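Local coordinates for protein ACDH-11, isoform b (Caenorhabditis elegans, PDB 4Y9J) that is a tetrameric flavoprotein of the acyl-CoA dehydrogenase family that binds flavin-adenine dinucleotide at sites shared between subunits, at residues G201-Y206 and G219-S224. Residues are numbered along the deposited sequence; the frame is centred on the assembly and turned at random.
Sequences GGCDTY and GYKWFS. With FAD (flavin-adenine dinucleotide), chain E.
Thr205 presses its side chain onto the backbone of Gly219, and the end of Lys221 comes in across it at about a right angle. The hydroxyl makes the closest approach: OG1 of Thr205 rests 3.4 Å from CA of Gly219, while its methyl CG2 lies 3.9 Å from the same CA. Gly219 has no side chain, and the hydroxyl packs directly on it; CA of Thr205 lies 4.0 Å from CA of Gly219. Thr205 holds OG1 anti to its carbonyl carbon (chi1 -61°), which also brings the oxygen within 3.5 Å of CE of Lys221. The lysine chain bends at chi2 (-62°) and then runs extended to its ammonium group. Thr205 and Lys221 do not bond to each other; both reach OE2 of Glu192, the threonine by a hydrogen bond and the lysine by a salt bridge. Thr234 OG1 and the carbonyls of Trp189 and Leu235 also take hydrogen bonds from NZ, so the buried ammonium has several acceptors, and Glu192 probably offsets its charge.

No direct hydrogen bond joins 201-206 to 219-224. A water accepts from N of Tyr220 at 2.9 Å and donates a weak bond to O of Asp204. Within 201-206, OH of Tyr206 gives a very short hydrogen bond to OD1 of Asp204, in the plane of the tyrosine ring, while OD2 forms a salt bridge with Arg5 of a second subunit.

Past the corner at Trp222, Phe223 lies against the flavin, its CD2 3.4 Å from C9A of FAD, and its carbonyl O sits 3.1 Å from FAD N3. The contact thus joins the loop after helix 199-202 to strand 214-225, which leads to the flavin site, within the beta-sheet middle domain of the acyl-CoA dehydrogenase fold.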
ATOM      1  N   GLY B 201      23.671 -29.935 -10.650  1.00 45.73           N
ATOM      2  CA  GLY B 201      24.355 -29.578  -9.391  1.00 46.79           C
ATOM      3  C   GLY B 201      23.411 -28.887  -8.396  1.00 45.99           C
ATOM      4  O   GLY B 201      23.574 -28.969  -7.182  1.00 46.79           O
ATOM      5  N   GLY B 202      22.404 -28.221  -8.921  1.00 40.83           N
ATOM      6  CA  GLY B 202      21.515 -27.387  -8.083  1.00 41.95           C
ATOM      7  C   GLY B 202      20.369 -28.104  -7.391  1.00 41.09           C
ATOM      8  O   GLY B 202      19.904 -27.644  -6.325  1.00 43.93           O
ATOM      9  N   CYS B 203      19.825 -29.131  -8.024  1.00 38.19           N
ATOM     10  CA  CYS B 203      18.588 -29.704  -7.521  1.00 38.91           C
ATOM     11  C   CYS B 203      18.841 -30.533  -6.276  1.00 38.87           C
ATOM     12  O   CYS B 203      19.592 -31.502  -6.310  1.00 39.22           O
ATOM     13  CB  CYS B 203      17.906 -30.549  -8.600  1.00 40.42           C
ATOM     14  SG  CYS B 203      16.348 -31.344  -8.019  1.00 41.05           S
ATOM     15  N   ASP B 204      18.156 -30.172  -5.189  1.00 38.32           N
ATOM     16  CA  ASP B 204      18.200 -30.907  -3.916  1.00 39.02           C
ATOM     17  C   ASP B 204      16.749 -31.228  -3.447  1.00 39.74           C
ATOM     18  O   ASP B 204      16.440 -31.112  -2.220  1.00 40.32           O
ATOM     19  CB  ASP B 204      18.885 -30.024  -2.870  1.00 39.10           C
ATOM     20  CG  ASP B 204      19.488 -30.817  -1.756  1.00 41.35           C
ATOM     21  OD1 ASP B 204      20.206 -31.828  -2.038  1.00 44.59           O
ATOM     22  OD2 ASP B 204      19.299 -30.457  -0.595  1.00 43.90           O
ATOM     23  N   THR B 205      15.902 -31.682  -4.388  1.00 38.34           N
ATOM     24  CA  THR B 205      14.599 -32.260  -4.050  1.00 39.30           C
ATOM     25  C   THR B 205      14.639 -33.746  -4.161  1.00 40.72           C
ATOM     26  O   THR B 205      15.243 -34.266  -5.119  1.00 40.34           O
ATOM     27  CB  THR B 205      13.537 -31.651  -4.951  1.00 38.29           C
ATOM     28  OG1 THR B 205      13.519 -30.252  -4.693  1.00 38.15           O
ATOM     29  CG2 THR B 205      12.171 -32.232  -4.702  1.00 39.20           C
ATOM     30  N   TYR B 206      14.024 -34.442  -3.171  1.00 40.63           N
ATOM     31  CA  TYR B 206      14.107 -35.873  -3.009  1.00 43.31           C
ATOM     32  C   TYR B 206      12.710 -36.446  -3.088  1.00 43.79           C
ATOM     33  O   TYR B 206      11.726 -35.780  -2.688  1.00 44.38           O
ATOM     34  CB  TYR B 206      14.796 -36.257  -1.676  1.00 43.82           C
ATOM     35  CG  TYR B 206      16.209 -35.775  -1.706  1.00 42.81           C
ATOM     36  CD1 TYR B 206      16.508 -34.467  -1.383  1.00 41.03           C
ATOM     37  CD2 TYR B 206      17.231 -36.590  -2.168  1.00 44.06           C
ATOM     38  CE1 TYR B 206      17.793 -33.969  -1.491  1.00 42.13           C
ATOM     39  CE2 TYR B 206      18.513 -36.121  -2.297  1.00 44.09           C
ATOM     40  CZ  TYR B 206      18.799 -34.801  -1.971  1.00 44.06           C
ATOM     41  OH  TYR B 206      20.073 -34.318  -2.035  1.00 45.49           O
ATOM     42  N   GLY B 219      11.526 -30.934  -0.856  1.00 36.21           N
ATOM     43  CA  GLY B 219      12.472 -29.986  -1.474  1.00 35.59           C
ATOM     44  C   GLY B 219      12.019 -28.571  -1.396  1.00 35.47           C
ATOM     45  O   GLY B 219      10.901 -28.283  -0.842  1.00 34.39           O
ATOM     46  N   TYR B 220      12.830 -27.666  -1.965  1.00 32.70           N
ATOM     47  CA  TYR B 220      12.528 -26.273  -1.973  1.00 31.24           C
ATOM     48  C   TYR B 220      12.606 -25.742  -3.406  1.00 32.75           C
ATOM     49  O   TYR B 220      13.695 -25.811  -4.002  1.00 33.10           O
ATOM     50  CB  TYR B 220      13.492 -25.505  -1.070  1.00 32.43           C
ATOM     51  CG  TYR B 220      13.026 -24.096  -0.731  1.00 31.31           C
ATOM     52  CD1 TYR B 220      13.126 -23.025  -1.613  1.00 30.27           C
ATOM     53  CD2 TYR B 220      12.565 -23.834   0.528  1.00 35.80           C
ATOM     54  CE1 TYR B 220      12.718 -21.748  -1.241  1.00 30.47           C
ATOM     55  CE2 TYR B 220      12.097 -22.588   0.881  1.00 38.74           C
ATOM     56  CZ  TYR B 220      12.199 -21.539   0.036  1.00 33.92           C
ATOM     57  OH  TYR B 220      11.707 -20.323   0.462  1.00 34.84           O
ATOM     58  N   LYS B 221      11.500 -25.287  -3.982  1.00 29.14           N
ATOM     59  CA  LYS B 221      11.506 -24.767  -5.342  1.00 30.77           C
ATOM     60  C   LYS B 221      11.638 -23.247  -5.249  1.00 31.64           C
ATOM     61  O   LYS B 221      10.815 -22.554  -4.666  1.00 29.41           O
ATOM     62  CB  LYS B 221      10.261 -25.212  -6.065  1.00 31.83           C
ATOM     63  CG  LYS B 221      10.178 -26.709  -6.170  1.00 33.49           C
ATOM     64  CD  LYS B 221      11.361 -27.305  -6.987  1.00 33.38           C
ATOM     65  CE  LYS B 221      11.340 -28.811  -6.984  1.00 38.47           C
ATOM     66  NZ  LYS B 221      12.327 -29.333  -7.970  1.00 38.99           N
ATOM     67  N   TRP B 222      12.704 -22.725  -5.817  1.00 30.81           N
ATOM     68  CA  TRP B 222      13.128 -21.342  -5.581  1.00 30.62           C
ATOM     69  C   TRP B 222      12.417 -20.334  -6.439  1.00 28.17           C
ATOM     70  O   TRP B 222      12.311 -19.190  -6.011  1.00 27.07           O
ATOM     71  CB  TRP B 222      14.651 -21.270  -5.774  1.00 32.05           C
ATOM     72  CG  TRP B 222      15.360 -19.985  -5.607  1.00 30.27           C
ATOM     73  CD1 TRP B 222      16.338 -19.515  -6.465  1.00 31.08           C
ATOM     74  CD2 TRP B 222      15.368 -19.117  -4.476  1.00 30.75           C
ATOM     75  NE1 TRP B 222      16.853 -18.333  -5.998  1.00 34.26           N
ATOM     76  CE2 TRP B 222      16.304 -18.077  -4.757  1.00 32.82           C
ATOM     77  CE3 TRP B 222      14.716 -19.117  -3.230  1.00 32.15           C
ATOM     78  CZ2 TRP B 222      16.539 -17.037  -3.860  1.00 31.84           C
ATOM     79  CZ3 TRP B 222      14.938 -18.068  -2.345  1.00 31.71           C
ATOM     80  CH2 TRP B 222      15.834 -17.034  -2.672  1.00 32.04           C
ATOM     81  N   PHE B 223      12.020 -20.716  -7.655  1.00 27.25           N
ATOM     82  CA  PHE B 223      11.164 -19.908  -8.519  1.00 29.83           C
ATOM     83  C   PHE B 223      10.100 -20.847  -9.061  1.00 30.78           C
ATOM     84  O   PHE B 223      10.454 -21.777  -9.808  1.00 29.93           O
ATOM     85  CB  PHE B 223      11.843 -19.293  -9.767  1.00 27.57           C
ATOM     86  CG  PHE B 223      12.751 -18.107  -9.471  1.00 27.95           C
ATOM     87  CD1 PHE B 223      13.971 -18.281  -8.815  1.00 31.76           C
ATOM     88  CD2 PHE B 223      12.343 -16.811  -9.760  1.00 29.56           C
ATOM     89  CE1 PHE B 223      14.786 -17.145  -8.528  1.00 31.19           C
ATOM     90  CE2 PHE B 223      13.153 -15.709  -9.455  1.00 29.27           C
ATOM     91  CZ  PHE B 223      14.354 -15.895  -8.839  1.00 29.64           C
ATOM     92  N   SER B 224       8.835 -20.556  -8.736  1.00 28.61           N
ATOM     93  CA  SER B 224       7.689 -21.343  -9.293  1.00 28.74           C
ATOM     94  C   SER B 224       6.622 -20.394  -9.773  1.00 29.89           C
ATOM     95  O   SER B 224       5.831 -19.879  -8.969  1.00 28.48           O
ATOM     96  CB  SER B 224       7.123 -22.231  -8.177  1.00 30.49           C
ATOM     97  OG  SER B 224       8.046 -23.184  -7.804  1.00 32.64           O
TER
HETATM   98  PA  FAD E 701      22.679 -18.645 -12.357  1.00 38.88           P
HETATM   99  O1A FAD E 701      22.928 -19.886 -13.214  1.00 39.23           O
HETATM  100  O2A FAD E 701      23.133 -18.687 -10.888  1.00 40.35           O
HETATM  101  O5B FAD E 701      23.525 -17.398 -12.941  1.00 37.08           O
HETATM  102  C5B FAD E 701      23.324 -17.004 -14.293  1.00 38.76           C
HETATM  103  C4B FAD E 701      24.623 -16.433 -14.788  1.00 37.93           C
HETATM  104  O4B FAD E 701      25.582 -17.505 -14.664  1.00 37.39           O
HETATM  105  C3B FAD E 701      24.581 -15.968 -16.208  1.00 39.83           C
HETATM  106  O3B FAD E 701      25.687 -15.038 -16.520  1.00 40.33           O
HETATM  107  C2B FAD E 701      24.970 -17.264 -16.893  1.00 37.30           C
HETATM  108  O2B FAD E 701      25.448 -17.038 -18.229  1.00 40.24           O
HETATM  109  C1B FAD E 701      26.091 -17.770 -15.954  1.00 38.85           C
HETATM  110  N9A FAD E 701      26.388 -19.198 -16.172  1.00 38.93           N
HETATM  111  C8A FAD E 701      25.662 -20.267 -15.715  1.00 38.54           C
HETATM  112  N7A FAD E 701      26.215 -21.427 -16.175  1.00 40.88           N
HETATM  113  C5A FAD E 701      27.334 -21.100 -16.893  1.00 39.91           C
HETATM  114  C6A FAD E 701      28.364 -21.838 -17.628  1.00 40.60           C
HETATM  115  N6A FAD E 701      28.336 -23.201 -17.659  1.00 40.90           N
HETATM  116  N1A FAD E 701      29.327 -21.106 -18.241  1.00 40.00           N
HETATM  117  C2A FAD E 701      29.336 -19.768 -18.222  1.00 38.69           C
HETATM  118  N3A FAD E 701      28.439 -19.028 -17.569  1.00 37.67           N
HETATM  119  C4A FAD E 701      27.436 -19.640 -16.897  1.00 40.07           C
HETATM  120  N1  FAD E 701      12.457 -21.400 -12.902  1.00 33.66           N
HETATM  121  C2  FAD E 701      11.581 -22.445 -12.795  1.00 34.86           C
HETATM  122  O2  FAD E 701      12.070 -23.605 -12.788  1.00 37.73           O
HETATM  123  N3  FAD E 701      10.297 -22.323 -12.814  1.00 34.99           N
HETATM  124  C4  FAD E 701       9.636 -21.190 -12.858  1.00 34.00           C
HETATM  125  O4  FAD E 701       8.426 -21.145 -12.844  1.00 34.37           O
HETATM  126  C4X FAD E 701      10.516 -19.970 -12.954  1.00 33.32           C
HETATM  127  N5  FAD E 701       9.886 -18.716 -12.869  1.00 34.72           N
HETATM  128  C5X FAD E 701      10.822 -17.647 -12.944  1.00 31.57           C
HETATM  129  C6  FAD E 701      10.218 -16.354 -12.930  1.00 31.71           C
HETATM  130  C7  FAD E 701      11.081 -15.211 -13.033  1.00 30.75           C
HETATM  131  C7M FAD E 701      10.384 -13.889 -13.056  1.00 31.92           C
HETATM  132  C8  FAD E 701      12.514 -15.419 -13.060  1.00 30.23           C
HETATM  133  C8M FAD E 701      13.447 -14.199 -13.137  1.00 31.50           C
HETATM  134  C9  FAD E 701      13.110 -16.675 -13.070  1.00 29.82           C
HETATM  135  C9A FAD E 701      12.269 -17.833 -12.981  1.00 31.54           C
HETATM  136  N10 FAD E 701      12.839 -19.075 -12.946  1.00 32.04           N
HETATM  137  C10 FAD E 701      11.945 -20.172 -12.896  1.00 33.18           C
HETATM  138  C1' FAD E 701      14.244 -19.261 -12.882  1.00 35.98           C
HETATM  139  C2' FAD E 701      15.104 -19.129 -14.145  1.00 36.40           C
HETATM  140  O2' FAD E 701      15.004 -20.257 -14.991  1.00 39.22           O
HETATM  141  C3' FAD E 701      16.555 -18.937 -13.712  1.00 37.98           C
HETATM  142  O3' FAD E 701      16.575 -17.688 -13.066  1.00 34.24           O
HETATM  143  C4' FAD E 701      17.498 -18.991 -14.899  1.00 38.92           C
HETATM  144  O4' FAD E 701      17.472 -20.270 -15.536  1.00 38.77           O
HETATM  145  C5' FAD E 701      18.925 -18.616 -14.481  1.00 37.61           C
HETATM  146  O5' FAD E 701      19.401 -19.554 -13.430  1.00 39.05           O
HETATM  147  P   FAD E 701      19.853 -18.891 -11.975  1.00 37.72           P
HETATM  148  O1P FAD E 701      18.796 -17.941 -11.572  1.00 32.77           O
HETATM  149  O2P FAD E 701      20.264 -20.033 -11.080  1.00 38.65           O
HETATM  150  O3P FAD E 701      21.199 -18.063 -12.400  1.00 37.93           O
HETATM  151  O   HOH W   1      15.582 -28.333  -2.461  1.00 33.19           O